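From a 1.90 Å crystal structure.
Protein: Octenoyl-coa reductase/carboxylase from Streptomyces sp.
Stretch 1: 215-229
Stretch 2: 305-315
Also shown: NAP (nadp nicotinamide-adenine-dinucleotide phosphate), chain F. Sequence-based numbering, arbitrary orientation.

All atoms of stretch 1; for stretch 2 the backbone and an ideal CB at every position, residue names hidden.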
# COMPACT_ATOMS: atom_id res chain seq x y z
N GLY A 215 -5.15 -8.55 -2.03
CA GLY A 215 -5.28 -8.95 -3.44
C GLY A 215 -5.19 -7.74 -4.35
O GLY A 215 -4.39 -6.83 -4.13
N ALA A 216 -6.02 -7.72 -5.38
CA ALA A 216 -5.99 -6.63 -6.36
C ALA A 216 -6.60 -5.38 -5.77
O ALA A 216 -6.34 -4.28 -6.24
CB ALA A 216 -6.73 -7.05 -7.60
N GLN A 217 -7.42 -5.55 -4.74
CA GLN A 217 -7.99 -4.43 -3.98
C GLN A 217 -8.76 -3.49 -4.90
O GLN A 217 -8.34 -2.35 -5.14
CB GLN A 217 -6.95 -3.65 -3.16
CG GLN A 217 -7.61 -2.77 -2.10
CD GLN A 217 -6.65 -2.10 -1.16
OE1 GLN A 217 -5.45 -2.27 -1.25
NE2 GLN A 217 -7.19 -1.31 -0.25
N MET A 218 -9.90 -3.96 -5.38
CA MET A 218 -10.73 -3.17 -6.25
C MET A 218 -11.21 -1.90 -5.57
O MET A 218 -11.30 -1.84 -4.34
CB MET A 218 -11.96 -3.98 -6.62
CG MET A 218 -12.91 -4.13 -5.48
SD MET A 218 -14.47 -4.72 -6.08
CE MET A 218 -14.54 -3.92 -7.66
N LYS A 219 -11.52 -0.90 -6.37
CA LYS A 219 -12.21 0.27 -5.87
C LYS A 219 -13.46 0.46 -6.71
O LYS A 219 -13.56 -0.06 -7.81
CB LYS A 219 -11.31 1.49 -5.96
CG LYS A 219 -10.97 1.89 -7.38
CD LYS A 219 -10.12 3.17 -7.41
CE LYS A 219 -9.70 3.48 -8.85
NZ LYS A 219 -8.95 2.34 -9.48
N GLN A 220 -14.42 1.21 -6.20
CA GLN A 220 -15.60 1.47 -7.01
C GLN A 220 -15.14 2.07 -8.34
O GLN A 220 -14.15 2.81 -8.40
CB GLN A 220 -16.53 2.41 -6.28
CG GLN A 220 -15.94 3.81 -6.05
CD GLN A 220 -16.75 4.57 -5.04
OE1 GLN A 220 -17.61 5.37 -5.40
NE2 GLN A 220 -16.52 4.28 -3.77
N GLY A 221 -15.83 1.70 -9.41
CA GLY A 221 -15.49 2.19 -10.73
C GLY A 221 -14.56 1.26 -11.49
O GLY A 221 -14.45 1.36 -12.72
N ASP A 222 -13.90 0.36 -10.78
CA ASP A 222 -13.02 -0.60 -11.40
C ASP A 222 -13.84 -1.54 -12.25
O ASP A 222 -14.92 -1.96 -11.85
CB ASP A 222 -12.28 -1.41 -10.35
CG ASP A 222 -11.00 -0.73 -9.89
OD1 ASP A 222 -10.63 0.32 -10.49
OD2 ASP A 222 -10.38 -1.27 -8.96
N ILE A 223 -13.31 -1.86 -13.42
CA ILE A 223 -13.90 -2.85 -14.30
C ILE A 223 -13.13 -4.13 -14.04
O ILE A 223 -11.91 -4.14 -14.08
CB ILE A 223 -13.79 -2.42 -15.76
CG1 ILE A 223 -14.68 -1.20 -15.97
CG2 ILE A 223 -14.20 -3.57 -16.67
CD1 ILE A 223 -14.25 -0.31 -17.09
N VAL A 224 -13.85 -5.20 -13.75
CA VAL A 224 -13.19 -6.43 -13.37
C VAL A 224 -13.66 -7.51 -14.30
O VAL A 224 -14.85 -7.86 -14.33
CB VAL A 224 -13.51 -6.84 -11.92
CG1 VAL A 224 -12.77 -8.11 -11.56
CG2 VAL A 224 -13.14 -5.72 -10.94
N LEU A 225 -12.72 -8.05 -15.06
CA LEU A 225 -13.03 -9.13 -15.96
C LEU A 225 -12.96 -10.40 -15.16
O LEU A 225 -11.95 -10.69 -14.53
CB LEU A 225 -12.03 -9.18 -17.09
CG LEU A 225 -12.31 -10.22 -18.17
CD1 LEU A 225 -13.53 -9.83 -18.98
CD2 LEU A 225 -11.10 -10.36 -19.05
N ILE A 226 -14.04 -11.16 -15.17
CA ILE A 226 -14.10 -12.33 -14.33
C ILE A 226 -14.19 -13.54 -15.24
O ILE A 226 -15.20 -13.76 -15.90
CB ILE A 226 -15.31 -12.28 -13.39
CG1 ILE A 226 -15.25 -11.00 -12.54
CG2 ILE A 226 -15.36 -13.55 -12.51
CD1 ILE A 226 -16.53 -10.61 -11.92
N TRP A 227 -13.12 -14.32 -15.26
CA TRP A 227 -13.12 -15.61 -15.94
C TRP A 227 -13.95 -16.64 -15.19
O TRP A 227 -14.17 -16.51 -13.98
CB TRP A 227 -11.71 -16.12 -16.07
CG TRP A 227 -10.90 -15.34 -17.00
CD1 TRP A 227 -9.91 -14.45 -16.69
CD2 TRP A 227 -10.99 -15.36 -18.42
NE1 TRP A 227 -9.38 -13.91 -17.82
CE2 TRP A 227 -10.02 -14.45 -18.91
CE3 TRP A 227 -11.79 -16.05 -19.34
CZ2 TRP A 227 -9.83 -14.22 -20.28
CZ3 TRP A 227 -11.60 -15.83 -20.70
CH2 TRP A 227 -10.62 -14.92 -21.15
N GLY A 228 -14.39 -17.67 -15.91
CA GLY A 228 -15.16 -18.76 -15.31
C GLY A 228 -16.16 -18.20 -14.33
O GLY A 228 -16.28 -18.68 -13.19
N ALA A 229 -16.90 -17.18 -14.79
CA ALA A 229 -17.62 -16.29 -13.88
C ALA A 229 -18.83 -16.92 -13.20
O ALA A 229 -19.25 -16.45 -12.15
CB ALA A 229 -18.02 -15.02 -14.60
N UNK A 305 -13.89 0.59 -20.65
CA UNK A 305 -12.43 0.56 -20.60
C UNK A 305 -11.93 -0.87 -20.55
O UNK A 305 -12.69 -1.79 -20.29
CB UNK A 305 -11.91 1.34 -19.39
N UNK A 306 -10.64 -1.04 -20.76
CA UNK A 306 -9.97 -2.29 -20.44
C UNK A 306 -10.18 -2.64 -18.97
O UNK A 306 -10.31 -1.76 -18.13
CB UNK A 306 -8.48 -2.20 -20.76
N UNK A 307 -10.22 -3.94 -18.66
CA UNK A 307 -10.41 -4.25 -17.26
C UNK A 307 -9.26 -3.74 -16.40
O UNK A 307 -8.12 -3.72 -16.83
CB UNK A 307 -10.57 -5.76 -17.08
N UNK A 308 -9.60 -3.31 -15.20
CA UNK A 308 -8.63 -2.84 -14.22
C UNK A 308 -8.07 -4.04 -13.50
O UNK A 308 -6.90 -4.07 -13.14
CB UNK A 308 -9.26 -1.85 -13.23
N UNK A 309 -8.93 -5.03 -13.30
CA UNK A 309 -8.54 -6.26 -12.63
C UNK A 309 -9.09 -7.39 -13.45
O UNK A 309 -10.25 -7.37 -13.86
CB UNK A 309 -9.04 -6.32 -11.19
N UNK A 310 -8.24 -8.38 -13.70
CA UNK A 310 -8.68 -9.60 -14.32
C UNK A 310 -8.63 -10.65 -13.24
O UNK A 310 -7.61 -10.88 -12.60
CB UNK A 310 -7.83 -9.98 -15.53
N UNK A 311 -9.77 -11.30 -13.06
CA UNK A 311 -9.96 -12.29 -12.03
C UNK A 311 -9.71 -13.64 -12.68
O UNK A 311 -10.52 -14.14 -13.46
CB UNK A 311 -11.35 -12.20 -11.40
N UNK A 312 -8.53 -14.18 -12.41
CA UNK A 312 -8.08 -15.43 -12.99
C UNK A 312 -8.22 -16.63 -12.09
O UNK A 312 -8.20 -16.53 -10.87
CB UNK A 312 -6.61 -15.30 -13.41
N UNK A 313 -8.36 -17.80 -12.71
CA UNK A 313 -8.34 -19.07 -12.02
C UNK A 313 -8.52 -20.17 -13.05
O UNK A 313 -8.27 -21.33 -12.78
CB UNK A 313 -9.42 -19.14 -10.94
N UNK A 314 -8.97 -19.77 -14.24
CA UNK A 314 -9.21 -20.69 -15.33
C UNK A 314 -7.91 -21.24 -15.86
O UNK A 314 -7.89 -22.34 -16.38
CB UNK A 314 -9.99 -20.01 -16.45
N UNK A 315 -6.84 -20.45 -15.75
CA UNK A 315 -5.48 -20.97 -15.92
C UNK A 315 -4.81 -20.69 -17.24
O UNK A 315 -5.04 -19.65 -17.85
CB UNK A 315 -5.50 -22.49 -15.72
PA NAP F . -16.06 -24.01 -10.40
O1A NAP F . -17.27 -23.69 -9.45
O2A NAP F . -16.12 -25.31 -11.15
O5B NAP F . -16.02 -22.86 -11.43
C5B NAP F . -14.92 -22.84 -12.32
C4B NAP F . -15.38 -22.09 -13.55
O4B NAP F . -14.24 -22.04 -14.42
C3B NAP F . -16.51 -22.81 -14.32
O3B NAP F . -17.65 -21.98 -14.20
C2B NAP F . -16.08 -22.74 -15.78
O2B NAP F . -16.52 -21.53 -16.41
C1B NAP F . -14.59 -22.69 -15.72
N9A NAP F . -14.10 -24.09 -15.66
C8A NAP F . -14.66 -25.17 -15.09
N7A NAP F . -13.86 -26.24 -15.23
C5A NAP F . -12.79 -25.81 -15.88
C6A NAP F . -11.65 -26.45 -16.32
N6A NAP F . -11.48 -27.74 -16.07
N1A NAP F . -10.74 -25.73 -16.96
C2A NAP F . -10.90 -24.43 -17.17
N3A NAP F . -11.98 -23.78 -16.79
C4A NAP F . -12.93 -24.46 -16.14
O3 NAP F . -14.68 -23.95 -9.59
PN NAP F . -14.27 -22.73 -8.63
O1N NAP F . -14.77 -23.23 -7.23
O2N NAP F . -14.74 -21.38 -9.11
O5D NAP F . -12.69 -22.92 -8.72
C5D NAP F . -12.10 -22.54 -9.95
C4D NAP F . -10.63 -22.77 -9.78
O4D NAP F . -10.22 -21.95 -8.63
C3D NAP F . -10.28 -24.21 -9.39
O3D NAP F . -9.07 -24.47 -10.12
C2D NAP F . -10.03 -24.15 -7.89
O2D NAP F . -9.10 -25.17 -7.46
C1D NAP F . -9.33 -22.80 -7.85
N1N NAP F . -9.60 -22.24 -6.55
C2N NAP F . -8.53 -21.76 -5.84
C3N NAP F . -8.81 -21.22 -4.61
C7N NAP F . -7.64 -20.71 -3.85
O7N NAP F . -6.51 -20.67 -4.34
N7N NAP F . -7.96 -20.38 -2.63
C4N NAP F . -10.10 -21.17 -4.09
C5N NAP F . -11.20 -21.64 -4.80
C6N NAP F . -10.94 -22.18 -6.05
P2B NAP F . -16.48 -21.55 -18.02
O1X NAP F . -17.45 -20.27 -18.23
O2X NAP F . -15.00 -21.23 -18.56
O3X NAP F . -17.05 -22.91 -18.33

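Position 305 aims its CB at stretch 1, 3.7 Å from Ile223 CD1, with the carbonyl of Gly221, which has no partner within stretch 1, farther along. An apolar chain could cover the isoleucine, but a long one ending in a donor could do more. Arg305 does both: NH2 donates to Gly221 O at 2.8 Å, and Ile223 CD1 lies over one face of the guanidinium.

At 306 the CB points away, so many residues would serve; it is Glu306. Position 307, at phi -63° and psi 145°, is open to proline, and its CB lies 3.7 Å from Leu225 CB, which favours something small and apolar. Pro307 fits both conditions.

Position 308 faces the start of the strand, where Ile223 N needs an acceptor; its backbone N reaches Ile223 O at 2.7 Å. A short acceptor such as Asp or Asn suits, although Asp222 OD1 nearby makes a second charge costly. Asp308 OD2 accepts from Ile223 N at 2.7 Å and forms a salt bridge with Arg305 NH2.

From 309 to 312 the strand runs parallel to 223-226. Position 309 pairs with Val224, its CB on the same face as that valine and 4.3 Å from Ala216 CB. Leu, Ile, Met or Val could fill this hollow; Ile309 does, sending CG2 to Ala216 CB and CD1 to Met218 CB, both at 3.6 Å.

Position 310 turns to the face of Leu225, with the Trp227 ring close by. A compact apolar residue fits, and Val310 sets CG1 at the ring's edge, 3.3 Å from Trp227 NE1. Position 311 returns to the face of Val224 and Ile226, where a large apolar or aromatic chain has room; Phe311 places CD1 3.8 Å from Ile226 CG2.

At 312 the CB points away, leaving the choice wide. Glu312 nevertheless brings OE2 over one face of the Trp227 ring, and its OE1 accepts from the backbone N of 315.

Position 313 starts sideways, but Trp227 O can accept and NADP lies near, so a donor with reach is attractive. His313 NE2 donates to Trp227 O at 2.7 Å.

Position 314 points toward Trp227 CB and Gly228, favouring a small side chain: Ala, Ser, Thr or Val. Thr314 puts OG1 3.3 Å from Trp227 CB and CG2 3.7 Å from NAP N3A.

Position 315, at phi 102° and psi -146°, would jam a CB against the preceding carbonyl, and Gly315 answers that.

Stretch 2, residues 305-315: REPDIVFEHTG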
# COMPACT_ATOMS: atom_id res chain seq x y z
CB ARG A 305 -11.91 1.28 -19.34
CG ARG A 305 -12.42 2.69 -19.16
CD ARG A 305 -11.76 3.36 -17.95
NE ARG A 305 -11.73 2.51 -16.77
CZ ARG A 305 -12.64 2.53 -15.80
NH1 ARG A 305 -13.69 3.33 -15.87
NH2 ARG A 305 -12.51 1.71 -14.76
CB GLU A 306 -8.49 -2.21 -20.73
CG GLU A 306 -8.16 -2.12 -22.21
CD GLU A 306 -6.74 -1.61 -22.43
OE1 GLU A 306 -6.39 -0.51 -21.92
OE2 GLU A 306 -5.96 -2.32 -23.09
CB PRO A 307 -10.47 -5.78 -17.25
CG PRO A 307 -9.81 -6.20 -18.48
CD PRO A 307 -10.15 -5.15 -19.49
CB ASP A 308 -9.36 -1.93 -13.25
CG ASP A 308 -9.85 -0.67 -13.93
OD1 ASP A 308 -8.97 0.08 -14.40
OD2 ASP A 308 -11.08 -0.47 -14.06
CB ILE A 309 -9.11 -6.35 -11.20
CG1 ILE A 309 -8.59 -5.22 -10.31
CG2 ILE A 309 -8.77 -7.71 -10.55
CD1 ILE A 309 -9.48 -4.99 -9.10
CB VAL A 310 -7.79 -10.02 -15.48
CG1 VAL A 310 -8.31 -11.29 -16.10
CG2 VAL A 310 -7.71 -8.89 -16.50
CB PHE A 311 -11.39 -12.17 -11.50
CG PHE A 311 -11.69 -13.06 -10.33
CD1 PHE A 311 -12.19 -14.34 -10.54
CD2 PHE A 311 -11.51 -12.61 -9.04
CE1 PHE A 311 -12.49 -15.18 -9.45
CE2 PHE A 311 -11.82 -13.42 -7.95
CZ PHE A 311 -12.30 -14.71 -8.16
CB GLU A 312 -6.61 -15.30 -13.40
CG GLU A 312 -6.44 -15.00 -14.83
CD GLU A 312 -6.65 -16.23 -15.69
OE1 GLU A 312 -6.72 -17.34 -15.15
OE2 GLU A 312 -6.72 -16.08 -16.92
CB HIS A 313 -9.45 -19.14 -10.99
CG HIS A 313 -10.80 -18.85 -11.55
ND1 HIS A 313 -11.63 -19.83 -12.06
CD2 HIS A 313 -11.47 -17.68 -11.68
CE1 HIS A 313 -12.75 -19.28 -12.47
NE2 HIS A 313 -12.68 -17.98 -12.25
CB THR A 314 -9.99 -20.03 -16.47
OG1 THR A 314 -9.67 -18.63 -16.51
CG2 THR A 314 -11.47 -20.20 -16.23
O HOH W 1 -15.24 4.41 -13.05
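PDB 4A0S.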